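Side-chain contacts in glucuronan lyase A (Trichoderma reesei, PDB 2ZZJ), which probably cleaves the beta-1,4-linked polysaccharide glucuronan from within the chain, as an endo-acting lyase, and carries a bound calcium ion: residues A[28-33]-A[73-78]; A[144-149]-A[170-175]; A[16-19]-A[23-26]; A[110-115]-A[152-157]; A[193-198]-A[222-227]. All coordinates share one frame; numbering follows the deposited sequence.

Interaction 1: residues A[28-33]-A[73-78]. With CA (calcium ion), chain B.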
# COMPACT_ATOMS: atom_id res chain seq x y z
N SER A 28 -18.15 7.08 -10.77
CA SER A 28 -19.13 7.73 -9.92
C SER A 28 -20.19 6.78 -9.36
O SER A 28 -21.05 7.20 -8.57
CB SER A 28 -19.77 8.92 -10.68
OG SER A 28 -20.15 8.52 -12.00
N ASN A 29 -20.12 5.51 -9.74
CA ASN A 29 -21.11 4.51 -9.30
C ASN A 29 -20.76 3.72 -8.06
O ASN A 29 -21.64 3.19 -7.38
CB ASN A 29 -21.47 3.52 -10.43
CG ASN A 29 -20.27 2.73 -10.93
OD1 ASN A 29 -19.11 3.17 -10.84
ND2 ASN A 29 -20.54 1.55 -11.50
N VAL A 30 -19.46 3.62 -7.76
CA VAL A 30 -18.98 2.89 -6.58
C VAL A 30 -18.06 3.88 -5.90
O VAL A 30 -16.95 4.11 -6.36
CB VAL A 30 -18.21 1.60 -6.98
CG1 VAL A 30 -17.67 0.88 -5.73
CG2 VAL A 30 -19.11 0.64 -7.83
N VAL A 31 -18.57 4.51 -4.85
CA VAL A 31 -17.92 5.68 -4.25
C VAL A 31 -18.02 5.60 -2.73
O VAL A 31 -19.06 5.21 -2.21
CB VAL A 31 -18.57 7.00 -4.77
CG1 VAL A 31 -18.15 8.19 -3.93
CG2 VAL A 31 -18.21 7.23 -6.23
N PHE A 32 -16.95 5.96 -2.01
CA PHE A 32 -17.04 5.98 -0.57
C PHE A 32 -17.64 7.30 -0.02
O PHE A 32 -18.50 7.29 0.86
CB PHE A 32 -15.67 5.69 0.08
CG PHE A 32 -15.67 5.80 1.58
CD1 PHE A 32 -16.41 4.89 2.35
CD2 PHE A 32 -14.95 6.82 2.21
CE1 PHE A 32 -16.45 4.99 3.75
CE2 PHE A 32 -14.97 6.93 3.63
CZ PHE A 32 -15.74 6.02 4.40
N LYS A 33 -17.18 8.43 -0.54
CA LYS A 33 -17.63 9.75 -0.08
C LYS A 33 -17.66 10.65 -1.30
O LYS A 33 -16.84 10.49 -2.21
CB LYS A 33 -16.66 10.29 0.99
CG LYS A 33 -17.15 11.51 1.75
CD LYS A 33 -16.09 12.08 2.73
CE LYS A 33 -15.69 11.07 3.83
NZ LYS A 33 -14.73 11.62 4.90
N ALA A 73 -9.55 4.76 1.95
CA ALA A 73 -10.60 3.77 1.90
C ALA A 73 -10.36 2.86 0.70
O ALA A 73 -9.88 3.32 -0.34
CB ALA A 73 -11.97 4.45 1.78
N PHE A 74 -10.70 1.59 0.82
CA PHE A 74 -10.61 0.66 -0.32
C PHE A 74 -11.75 -0.35 -0.29
O PHE A 74 -12.37 -0.56 0.75
CB PHE A 74 -9.25 -0.07 -0.38
CG PHE A 74 -9.14 -1.23 0.57
CD1 PHE A 74 -9.44 -2.52 0.15
CD2 PHE A 74 -8.81 -1.00 1.93
CE1 PHE A 74 -9.36 -3.62 1.06
CE2 PHE A 74 -8.74 -2.10 2.86
CZ PHE A 74 -9.02 -3.39 2.40
N ARG A 75 -12.00 -0.97 -1.44
CA ARG A 75 -13.12 -1.87 -1.61
C ARG A 75 -12.72 -2.93 -2.62
O ARG A 75 -12.27 -2.61 -3.73
CB ARG A 75 -14.31 -1.08 -2.14
CG ARG A 75 -15.56 -1.94 -2.36
CD ARG A 75 -16.58 -1.11 -3.10
NE ARG A 75 -17.86 -1.80 -3.26
CZ ARG A 75 -18.15 -2.61 -4.27
NH1 ARG A 75 -17.25 -2.86 -5.19
NH2 ARG A 75 -19.36 -3.18 -4.36
N LEU A 76 -12.86 -4.20 -2.24
CA LEU A 76 -12.70 -5.27 -3.22
C LEU A 76 -14.00 -5.46 -3.97
O LEU A 76 -15.09 -5.22 -3.41
CB LEU A 76 -12.37 -6.58 -2.54
CG LEU A 76 -11.20 -6.59 -1.54
CD1 LEU A 76 -11.02 -7.96 -0.87
CD2 LEU A 76 -9.91 -6.15 -2.24
N SER A 77 -13.93 -5.95 -5.20
CA SER A 77 -15.16 -6.32 -5.93
C SER A 77 -16.04 -7.25 -5.08
O SER A 77 -15.56 -8.06 -4.30
CB SER A 77 -14.83 -7.02 -7.25
OG SER A 77 -14.21 -8.26 -6.96
N GLU A 78 -17.34 -7.10 -5.24
CA GLU A 78 -18.24 -7.98 -4.51
C GLU A 78 -17.97 -9.48 -4.80
O GLU A 78 -18.11 -10.33 -3.93
CB GLU A 78 -19.66 -7.61 -4.84
CG GLU A 78 -20.59 -8.71 -4.34
CD GLU A 78 -22.03 -8.38 -4.51
OE1 GLU A 78 -22.77 -8.90 -3.65
OE2 GLU A 78 -22.41 -7.63 -5.46
CA CA B . -14.70 10.46 -3.16
O HOH W 1 -15.36 12.50 -4.41
O HOH W 2 -14.22 11.72 -1.16
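Val-30 lays one methyl, CG1, over a face of the Arg-75 guanidinium group and against the end of the aliphatic chain that carries it. The closest approach is to the last methylene, 3.5 Å from Val-30 CG1 to Arg-75 CD, and NE, CZ and NH1 follow close behind. With its CG trans to the backbone N (chi1 -180°) and the chain extended as far as NE, Arg-75 stands straight off strand 66-76 and crosses the valine at about a right angle. NH1 and NH2 both find hydrogen-bond partners outside the contact, NH1 on a citrate, probably from the crystallisation liquor, and the group also makes a cation-pi contact with Trp-220. Two residues further along the loop, Phe-32 meets Ala-73 by a CH-pi contact, with Ala-73 CB lying 4.2 Å from the ring centroid and 26° off the ring normal. The methyl is displaced toward the CG-CD2 side of the ring, 3.8 Å from Phe-32 CD2. This is where the loop joining strands 23-27 and 37-43 folds over a strand of the beta-jelly roll. The same loop reaches the calcium site with its backbone, Lys-33 O binding the calcium ion at 2.3 Å alongside Asp-7, Ser-36, Asp-222 and two waters. A serine in place of Arg-75 would probably leave Val-30 CG1 without the flat group beneath it and Trp-220 without its cationic partner. The Lys-33 side chain turns from the metal, its NZ forming a salt bridge with Glu-223 and a hydrogen bond to Pro-235 O.

Interaction 2: residues A[144-149]-A[170-175]; sequences ATVSAG and IWFDGA
Ala-144 sets its methyl over one face of the Phe-172 ring, with CB 3.8 Å from the ring centroid and 24° off the normal, a CH-pi contact. The methyl sits toward the rim, 3.5 Å from Phe-172 CD2. Thr-145 turns its side chain away, OG1 bonding to Gln-118, but its carbonyl O comes within 3.7 Å of Phe-172 CE2. Next, Val-146 crosses the phenylalanine at about a right angle and brings CG2 to 4.1 Å from Phe-172 CZ. Phe-172 reaches all three because its extended first torsion (chi1 -175°) carries the ring out toward residues 144-146. On the opposite face Asp-173 OD1 lies 3.9 Å above the plane, over the ring centre; this carboxylate also accepts hydrogen bonds from His-152 and Arg-153. A serine at Phe-172 would probably leave the Ala-144 methyl and Val-146 CG2 facing a gap, and would take from His-152 the ring it stacks on. Ser-147 O accepts a hydrogen bond from the same histidine. Residues 172-175 form the type I' turn of a tight beta hairpin, closed by paired backbone bonds between Phe-172 and Ala-175, here packed against the end of strand 135-145 from the other sheet of the jelly roll.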
# COMPACT_ATOMS: atom_id res chain seq x y z
N ALA A 144 -6.81 -8.09 10.02
CA ALA A 144 -8.25 -8.00 9.97
C ALA A 144 -8.77 -8.87 8.86
O ALA A 144 -8.14 -8.99 7.80
CB ALA A 144 -8.73 -6.58 9.71
N THR A 145 -9.93 -9.46 9.12
CA THR A 145 -10.72 -10.13 8.08
C THR A 145 -11.33 -9.08 7.16
O THR A 145 -11.97 -8.10 7.60
CB THR A 145 -11.84 -11.00 8.73
OG1 THR A 145 -11.22 -11.93 9.62
CG2 THR A 145 -12.56 -11.77 7.67
N VAL A 146 -11.15 -9.30 5.87
CA VAL A 146 -11.60 -8.35 4.88
C VAL A 146 -12.77 -8.93 4.10
O VAL A 146 -12.62 -9.97 3.41
CB VAL A 146 -10.44 -7.98 3.89
CG1 VAL A 146 -10.92 -6.97 2.91
CG2 VAL A 146 -9.21 -7.45 4.64
N SER A 147 -13.92 -8.28 4.21
CA SER A 147 -15.10 -8.63 3.43
C SER A 147 -15.07 -8.02 2.04
O SER A 147 -14.63 -6.88 1.84
CB SER A 147 -16.37 -8.19 4.16
OG SER A 147 -16.43 -6.77 4.24
N ALA A 148 -15.53 -8.78 1.06
CA ALA A 148 -15.64 -8.27 -0.30
C ALA A 148 -16.86 -7.38 -0.49
O ALA A 148 -17.86 -7.50 0.25
CB ALA A 148 -15.68 -9.46 -1.30
N GLY A 149 -16.81 -6.49 -1.48
CA GLY A 149 -17.96 -5.67 -1.84
C GLY A 149 -18.38 -4.61 -0.84
O GLY A 149 -19.47 -4.03 -0.98
N ILE A 170 -1.96 0.45 13.38
CA ILE A 170 -2.93 0.31 12.28
C ILE A 170 -4.35 0.17 12.83
O ILE A 170 -4.59 -0.59 13.78
CB ILE A 170 -2.62 -0.94 11.41
CG1 ILE A 170 -1.19 -0.89 10.86
CG2 ILE A 170 -3.68 -1.10 10.26
CD1 ILE A 170 -0.77 -2.10 9.98
N TRP A 171 -5.29 0.89 12.21
CA TRP A 171 -6.71 0.81 12.50
C TRP A 171 -7.40 0.29 11.24
O TRP A 171 -6.98 0.64 10.10
CB TRP A 171 -7.30 2.20 12.78
CG TRP A 171 -7.03 2.76 14.13
CD1 TRP A 171 -7.90 2.81 15.20
CD2 TRP A 171 -5.82 3.37 14.56
NE1 TRP A 171 -7.29 3.42 16.27
CE2 TRP A 171 -6.02 3.78 15.91
CE3 TRP A 171 -4.60 3.65 13.94
CZ2 TRP A 171 -5.02 4.44 16.65
CZ3 TRP A 171 -3.60 4.32 14.69
CH2 TRP A 171 -3.82 4.68 16.03
N PHE A 172 -8.43 -0.54 11.43
CA PHE A 172 -9.22 -1.07 10.31
C PHE A 172 -10.70 -0.87 10.65
O PHE A 172 -11.15 -1.29 11.73
CB PHE A 172 -8.92 -2.56 10.10
CG PHE A 172 -9.62 -3.16 8.90
CD1 PHE A 172 -9.07 -3.02 7.62
CD2 PHE A 172 -10.81 -3.87 9.04
CE1 PHE A 172 -9.73 -3.58 6.50
CE2 PHE A 172 -11.46 -4.42 7.95
CZ PHE A 172 -10.92 -4.28 6.68
N ASP A 173 -11.43 -0.20 9.78
CA ASP A 173 -12.85 0.09 10.00
C ASP A 173 -13.15 0.67 11.39
O ASP A 173 -14.12 0.28 12.05
CB ASP A 173 -13.73 -1.14 9.70
CG ASP A 173 -13.69 -1.53 8.23
OD1 ASP A 173 -13.03 -0.81 7.46
OD2 ASP A 173 -14.34 -2.51 7.83
N GLY A 174 -12.28 1.57 11.83
CA GLY A 174 -12.57 2.38 13.02
C GLY A 174 -12.04 1.78 14.31
O GLY A 174 -12.13 2.41 15.37
N ALA A 175 -11.48 0.57 14.21
CA ALA A 175 -10.93 -0.12 15.37
C ALA A 175 -9.41 -0.29 15.28
O ALA A 175 -8.88 -0.62 14.22
CB ALA A 175 -11.62 -1.48 15.50

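Interaction 3: residues A[16-19]-A[23-26]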
# COMPACT_ATOMS: atom_id res chain seq x y z
N VAL A 16 0.46 8.03 -12.47
CA VAL A 16 -0.54 6.96 -12.62
C VAL A 16 0.10 5.81 -13.39
O VAL A 16 0.51 5.99 -14.54
CB VAL A 16 -1.79 7.48 -13.33
CG1 VAL A 16 -2.89 6.39 -13.43
CG2 VAL A 16 -2.31 8.70 -12.57
N ARG A 17 0.21 4.65 -12.76
CA ARG A 17 0.91 3.48 -13.34
C ARG A 17 -0.14 2.45 -13.70
O ARG A 17 -0.90 2.03 -12.84
CB ARG A 17 1.90 2.93 -12.32
CG ARG A 17 2.73 1.71 -12.75
CD ARG A 17 3.75 1.25 -11.66
NE ARG A 17 4.70 2.30 -11.33
CZ ARG A 17 4.55 3.21 -10.34
NH1 ARG A 17 3.51 3.15 -9.47
NH2 ARG A 17 5.48 4.16 -10.22
N LYS A 18 -0.24 2.11 -14.99
CA LYS A 18 -1.20 1.12 -15.49
C LYS A 18 -0.43 0.11 -16.30
O LYS A 18 -0.45 0.17 -17.53
CB LYS A 18 -2.23 1.76 -16.42
CG LYS A 18 -2.93 3.01 -15.96
CD LYS A 18 -3.36 3.79 -17.21
CE LYS A 18 -3.31 5.29 -16.96
NZ LYS A 18 -2.57 6.06 -18.04
N GLU A 19 0.26 -0.79 -15.63
CA GLU A 19 1.16 -1.75 -16.26
C GLU A 19 0.39 -2.80 -17.07
O GLU A 19 -0.66 -3.32 -16.63
CB GLU A 19 2.01 -2.38 -15.16
CG GLU A 19 3.41 -2.70 -15.50
CD GLU A 19 4.27 -2.98 -14.27
OE1 GLU A 19 5.52 -3.05 -14.41
OE2 GLU A 19 3.71 -3.15 -13.17
N THR A 23 -5.84 -0.93 -15.64
CA THR A 23 -6.54 0.36 -15.79
C THR A 23 -6.56 1.08 -14.45
O THR A 23 -6.44 0.44 -13.40
CB THR A 23 -7.99 0.21 -16.34
OG1 THR A 23 -8.82 -0.51 -15.42
CG2 THR A 23 -7.99 -0.52 -17.71
N VAL A 24 -6.67 2.40 -14.50
CA VAL A 24 -6.93 3.26 -13.33
C VAL A 24 -7.85 4.33 -13.87
O VAL A 24 -7.46 5.10 -14.79
CB VAL A 24 -5.66 3.94 -12.77
CG1 VAL A 24 -6.00 4.93 -11.64
CG2 VAL A 24 -4.62 2.90 -12.26
N SER A 25 -9.06 4.40 -13.35
CA SER A 25 -10.01 5.38 -13.87
C SER A 25 -10.86 5.98 -12.76
O SER A 25 -10.94 5.41 -11.67
CB SER A 25 -10.91 4.70 -14.91
OG SER A 25 -11.64 3.66 -14.30
N GLU A 26 -11.50 7.12 -13.05
CA GLU A 26 -12.48 7.70 -12.12
C GLU A 26 -13.85 7.16 -12.40
O GLU A 26 -14.25 7.02 -13.57
CB GLU A 26 -12.53 9.23 -12.26
CG GLU A 26 -11.23 9.87 -12.12
CD GLU A 26 -11.30 11.37 -12.28
OE1 GLU A 26 -12.27 11.87 -12.90
OE2 GLU A 26 -10.37 12.04 -11.81
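Val-16 CG1 packs against Val-24, 3.8 Å from CB and 3.9 Å from CG1 of that residue, where strands 15-18 and 23-27, in different sheets of the jelly roll, come together close to the short connection between them. The strands are not hydrogen-bonded to each other; the axes of segments 16-18 and 23-26 approach to 6.6 Å at 131°, so the space between them is filled mainly by side chains. In both valines chi1 near 180° puts CG1 opposite the backbone N, and their side chains cross obliquely. The other Val-24 methyl, CG2, rests 3.9 Å from the carbonyl O of Arg-17. Lys-18 closes the solvent side with the base of its chain: it starts toward Val-24, whose side chain it crosses at about a right angle, then bends at chi3 and chi4 and leads its end away.

Around this first shell, Val-56 of strand 53-63 touches both valines, while Met-40 and Leu-10 also pack on Val-24. Arg-17 points off the contact and makes salt bridges with Glu-55 and Asp-57 of strand 53-63, the strand its backbone pairs with. On the other strand Thr-23 bonds through OG1 to Thr-41, which ties residues 23-26 to strand 37-43. At the exposed margin, Lys-18 CG lies 4.1 Å from Val-24 CG2.

Interaction 4: residues A[110-115]-A[152-157]; sequences TMIWIQ and HRVVLQ
Val-154 and Leu-156 both offer methyls to the end of Ile-112, their side chains pointing across the interior from strand 152-160. At Val-154 the contact starts loosely, with CG1 4.4 Å from Ile-112 CD1, and the valine also leans on Phe-72 and Phe-74 of strand 66-76. Strands 152-160 and 106-115 belong to the two facing sheets of the beta-jelly roll, a fold consistent with the family's place in the concanavalin clan. The nearest alpha carbons, those of Ile-112 and Val-154, are 9.9 Å apart, a gap bridged by side chains without any hydrogen bond. Leu-156 comes closer, its side chain and that of Ile-112 reaching toward each other tip to tip. Leu-156 CD1 lies 3.7 Å from Ile-112 CD1, and Leu-156 CD2 is 3.9 Å from that same methyl, which therefore sits against both branches of the leucine. The leucine also packs on Ile-170 of strand 166-172, its neighbour in the sheet. Ile-112 gets there by swinging CG1 to the side opposite its carbonyl carbon (chi1 -52°) and keeping the chain extended through CD1. Leu-119 and Phe-72 touch the isoleucine as well. On the other side of strand 106-115, turned from the interior, Trp-113 NE1 donates a nearly straight hydrogen bond to Gln-115 OE1, 2.8 Å long at 171°. The acceptor lies in the indole plane, while the donor is tilted 20° from the plane of the glutamine carbonyl.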
# COMPACT_ATOMS: atom_id res chain seq x y z
N THR A 110 7.26 -0.56 3.91
CA THR A 110 5.98 -1.04 4.41
C THR A 110 5.06 -1.29 3.22
O THR A 110 5.02 -0.50 2.26
CB THR A 110 5.37 -0.07 5.45
OG1 THR A 110 5.98 -0.31 6.75
CG2 THR A 110 3.88 -0.26 5.60
N MET A 111 4.34 -2.42 3.28
CA MET A 111 3.38 -2.80 2.24
C MET A 111 2.11 -3.26 2.91
O MET A 111 2.13 -3.76 4.07
CB MET A 111 3.92 -3.93 1.32
CG MET A 111 5.20 -3.54 0.55
SD MET A 111 5.90 -4.98 -0.35
CE MET A 111 5.02 -4.81 -1.87
N ILE A 112 1.00 -3.10 2.21
CA ILE A 112 -0.28 -3.55 2.72
C ILE A 112 -0.90 -4.43 1.66
O ILE A 112 -0.99 -4.04 0.49
CB ILE A 112 -1.23 -2.35 3.07
CG1 ILE A 112 -0.50 -1.35 3.99
CG2 ILE A 112 -2.59 -2.91 3.64
CD1 ILE A 112 -1.30 -0.16 4.48
N TRP A 113 -1.35 -5.63 2.04
CA TRP A 113 -1.88 -6.56 1.05
C TRP A 113 -2.97 -7.46 1.59
O TRP A 113 -3.18 -7.48 2.79
CB TRP A 113 -0.76 -7.38 0.38
CG TRP A 113 -0.01 -8.42 1.23
CD1 TRP A 113 -0.18 -9.79 1.20
CD2 TRP A 113 1.11 -8.19 2.11
NE1 TRP A 113 0.71 -10.41 2.04
CE2 TRP A 113 1.52 -9.47 2.61
CE3 TRP A 113 1.80 -7.04 2.54
CZ2 TRP A 113 2.59 -9.62 3.50
CZ3 TRP A 113 2.86 -7.18 3.46
CH2 TRP A 113 3.23 -8.48 3.92
N ILE A 114 -3.68 -8.10 0.66
CA ILE A 114 -4.68 -9.16 0.96
C ILE A 114 -4.03 -10.52 0.70
O ILE A 114 -3.45 -10.72 -0.35
CB ILE A 114 -5.95 -9.04 0.03
CG1 ILE A 114 -6.53 -7.62 0.03
CG2 ILE A 114 -7.06 -9.99 0.48
CD1 ILE A 114 -7.01 -7.15 1.39
N GLN A 115 -4.13 -11.45 1.66
CA GLN A 115 -3.70 -12.83 1.47
C GLN A 115 -4.86 -13.67 2.00
O GLN A 115 -5.27 -13.47 3.12
CB GLN A 115 -2.41 -13.07 2.28
CG GLN A 115 -1.52 -14.18 1.83
CD GLN A 115 -0.15 -14.17 2.50
OE1 GLN A 115 0.63 -13.22 2.36
NE2 GLN A 115 0.18 -15.25 3.20
N HIS A 152 -13.79 -0.47 3.08
CA HIS A 152 -13.01 -0.55 4.32
C HIS A 152 -12.11 0.66 4.46
O HIS A 152 -11.78 1.28 3.48
CB HIS A 152 -12.17 -1.82 4.31
CG HIS A 152 -13.00 -3.06 4.24
ND1 HIS A 152 -13.87 -3.43 5.25
CD2 HIS A 152 -13.11 -4.01 3.28
CE1 HIS A 152 -14.49 -4.55 4.91
NE2 HIS A 152 -14.03 -4.94 3.73
N ARG A 153 -11.75 1.01 5.69
CA ARG A 153 -11.06 2.23 5.98
C ARG A 153 -9.86 1.90 6.81
O ARG A 153 -9.98 1.29 7.89
CB ARG A 153 -11.98 3.22 6.75
CG ARG A 153 -13.22 3.70 5.95
CD ARG A 153 -14.44 2.75 6.07
NE ARG A 153 -14.92 2.60 7.45
CZ ARG A 153 -15.62 1.54 7.88
NH1 ARG A 153 -15.92 0.54 7.04
NH2 ARG A 153 -16.02 1.47 9.15
N VAL A 154 -8.69 2.34 6.34
CA VAL A 154 -7.41 1.97 6.92
C VAL A 154 -6.74 3.25 7.38
O VAL A 154 -6.73 4.25 6.63
CB VAL A 154 -6.47 1.26 5.89
CG1 VAL A 154 -5.06 1.02 6.48
CG2 VAL A 154 -7.07 -0.08 5.41
N VAL A 155 -6.26 3.24 8.63
CA VAL A 155 -5.45 4.35 9.14
C VAL A 155 -4.15 3.76 9.68
O VAL A 155 -4.18 2.73 10.42
CB VAL A 155 -6.17 5.19 10.21
CG1 VAL A 155 -5.21 6.30 10.74
CG2 VAL A 155 -7.48 5.81 9.68
N LEU A 156 -3.03 4.37 9.29
CA LEU A 156 -1.72 4.00 9.81
C LEU A 156 -1.17 5.17 10.61
O LEU A 156 -1.27 6.33 10.19
CB LEU A 156 -0.73 3.67 8.69
CG LEU A 156 -1.22 2.83 7.50
CD1 LEU A 156 -0.13 2.76 6.42
CD2 LEU A 156 -1.56 1.48 7.97
N GLN A 157 -0.61 4.89 11.77
CA GLN A 157 0.19 5.92 12.45
C GLN A 157 1.58 5.35 12.59
O GLN A 157 1.74 4.34 13.27
CB GLN A 157 -0.39 6.22 13.82
CG GLN A 157 0.48 7.20 14.62
CD GLN A 157 -0.00 7.40 16.04
OE1 GLN A 157 -0.92 6.72 16.49
NE2 GLN A 157 0.64 8.32 16.75

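Interaction 5: residues A[193-198]-A[222-227]. With CA (calcium ion), chain B.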
# COMPACT_ATOMS: atom_id res chain seq x y z
N PHE A 193 10.56 8.07 0.57
CA PHE A 193 9.74 6.95 0.06
C PHE A 193 8.43 7.50 -0.46
O PHE A 193 7.80 8.35 0.22
CB PHE A 193 9.43 6.03 1.21
CG PHE A 193 10.56 5.08 1.55
CD1 PHE A 193 10.52 3.76 1.10
CD2 PHE A 193 11.65 5.49 2.35
CE1 PHE A 193 11.54 2.86 1.44
CE2 PHE A 193 12.68 4.60 2.71
CZ PHE A 193 12.64 3.29 2.25
N GLN A 194 8.00 7.03 -1.62
CA GLN A 194 6.69 7.36 -2.17
C GLN A 194 5.63 6.61 -1.37
O GLN A 194 5.91 5.58 -0.78
CB GLN A 194 6.57 6.92 -3.61
CG GLN A 194 7.71 7.33 -4.52
CD GLN A 194 7.54 6.76 -5.88
OE1 GLN A 194 6.87 5.74 -6.06
NE2 GLN A 194 8.14 7.41 -6.88
N PHE A 195 4.41 7.16 -1.35
CA PHE A 195 3.26 6.44 -0.81
C PHE A 195 2.40 6.15 -2.02
O PHE A 195 1.93 7.08 -2.71
CB PHE A 195 2.53 7.32 0.20
CG PHE A 195 1.26 6.72 0.71
CD1 PHE A 195 1.19 5.36 1.06
CD2 PHE A 195 0.11 7.52 0.83
CE1 PHE A 195 -0.01 4.79 1.56
CE2 PHE A 195 -1.12 6.95 1.33
CZ PHE A 195 -1.16 5.60 1.69
N ARG A 196 2.21 4.87 -2.32
CA ARG A 196 1.37 4.48 -3.44
C ARG A 196 0.13 3.75 -2.95
O ARG A 196 0.20 2.93 -1.99
CB ARG A 196 2.12 3.52 -4.36
CG ARG A 196 3.43 4.08 -4.89
CD ARG A 196 3.94 3.11 -5.90
NE ARG A 196 5.22 3.53 -6.45
CZ ARG A 196 5.96 2.76 -7.23
NH1 ARG A 196 5.54 1.53 -7.56
NH2 ARG A 196 7.13 3.22 -7.67
N VAL A 197 -1.00 4.02 -3.60
CA VAL A 197 -2.17 3.16 -3.39
C VAL A 197 -2.58 2.54 -4.72
O VAL A 197 -2.52 3.19 -5.79
CB VAL A 197 -3.38 3.85 -2.63
CG1 VAL A 197 -2.95 4.38 -1.24
CG2 VAL A 197 -4.07 4.92 -3.49
N GLY A 198 -3.00 1.28 -4.69
CA GLY A 198 -3.45 0.65 -5.91
C GLY A 198 -3.24 -0.85 -5.93
O GLY A 198 -2.54 -1.40 -5.08
N ASP A 222 -10.62 5.51 -2.35
CA ASP A 222 -11.16 6.85 -2.15
C ASP A 222 -10.56 7.46 -0.89
O ASP A 222 -10.01 6.74 -0.06
CB ASP A 222 -12.68 6.74 -2.02
CG ASP A 222 -13.42 8.05 -2.33
OD1 ASP A 222 -12.75 9.10 -2.57
OD2 ASP A 222 -14.65 8.00 -2.31
N GLU A 223 -10.73 8.78 -0.74
CA GLU A 223 -10.51 9.45 0.50
C GLU A 223 -9.10 9.12 1.07
O GLU A 223 -8.98 8.58 2.17
CB GLU A 223 -11.66 9.07 1.49
CG GLU A 223 -11.87 10.03 2.63
CD GLU A 223 -12.42 11.42 2.20
OE1 GLU A 223 -12.59 12.22 3.15
OE2 GLU A 223 -12.63 11.72 0.99
N VAL A 224 -8.06 9.45 0.31
CA VAL A 224 -6.68 9.20 0.73
C VAL A 224 -6.11 10.48 1.32
O VAL A 224 -6.36 11.58 0.78
CB VAL A 224 -5.79 8.76 -0.47
CG1 VAL A 224 -4.38 8.31 0.02
CG2 VAL A 224 -6.45 7.60 -1.27
N ALA A 225 -5.35 10.36 2.40
CA ALA A 225 -4.80 11.53 3.09
C ALA A 225 -3.50 11.18 3.80
O ALA A 225 -3.32 10.01 4.24
CB ALA A 225 -5.81 12.11 4.13
N VAL A 226 -2.63 12.20 3.92
CA VAL A 226 -1.42 12.11 4.73
C VAL A 226 -1.45 13.35 5.62
O VAL A 226 -1.79 14.44 5.16
CB VAL A 226 -0.09 12.10 3.88
CG1 VAL A 226 1.12 11.90 4.82
CG2 VAL A 226 -0.15 11.01 2.78
N GLY A 227 -1.14 13.17 6.90
CA GLY A 227 -1.20 14.28 7.84
C GLY A 227 -0.55 13.97 9.15
O GLY A 227 0.15 12.96 9.29
CA CA B . -14.70 10.46 -3.16
O HOH W 2 -14.22 11.72 -1.16
O HOH W 1 -15.36 12.50 -4.41
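The hydrophobic layer between the two sheets of the jelly roll is spanned here by strands 192-197 and 216-227, whose segments 193-197 and 222-227 run nearly antiparallel, at 165°, with axes 9.9 Å apart at closest approach. Phe-195 and Val-224 bury the most surface here, and a chi1 of 174° turns the Phe-195 ring from its own backbone N across toward the other strand. Its CE2 lies 3.8 Å from Val-224 CG1, the two side chains crossing at a slant, and its CD2 is 4.0 Å from Val-226 CG2, where the side chains slide past each other in opposite directions. Val-197 adds a methyl pair, CG2 to Val-224 CG2 at 4.2 Å. Phe-92 stacks on the Phe-195 ring, and Trp-13 touches both Val-197 and Val-224. On the reverse side of the first strand, Arg-196 grips Gln-194 OE1 side-on with two nitrogens: NE approaches at 2.8 Å, almost in line with the carbonyl bond, while NH2 comes in tilted from the carbonyl plane. Glu-55 takes NH1 of that arginine in a salt bridge. Strand 216-227 carries a G1 beta bulge at Glu-223 and Val-224, both facing Asn-6. There Asp-222 points away from the core and binds calcium through both carboxylate oxygens, OD1 at 2.4 Å and OD2 at 2.6 Å. Glu-223 acts from the second shell, its OE2 accepting a hydrogen bond from water 2, itself a calcium ligand. Asp-7, Lys-33 and Ser-36 contribute backbone oxygens, completing a seven-coordinate calcium site on the outer face of a beta-sandwich sheet.

Interactions 4 and 5 lie in the core, where buried aliphatic and aromatic side chains join the two facing sheets without a hydrogen bond between their segments. Interactions 1 and 2 are partly buried and each has a methyl over a phenylalanine face, to which interaction 1 adds a valine methyl over a guanidinium group; interaction 3 is a surface contact at another place where the sheets meet. Strand 66-76 of interaction 1 lies between the strands 152-160 and 216-227 that serve interactions 4 and 5. Calcium belongs to both interactions 1 and 5, which are further tied by the Lys-33 to Glu-223 salt bridge. Interactions 3 and 5 meet where Arg-17 and Arg-196 come close, both salt-bridged to Glu-55.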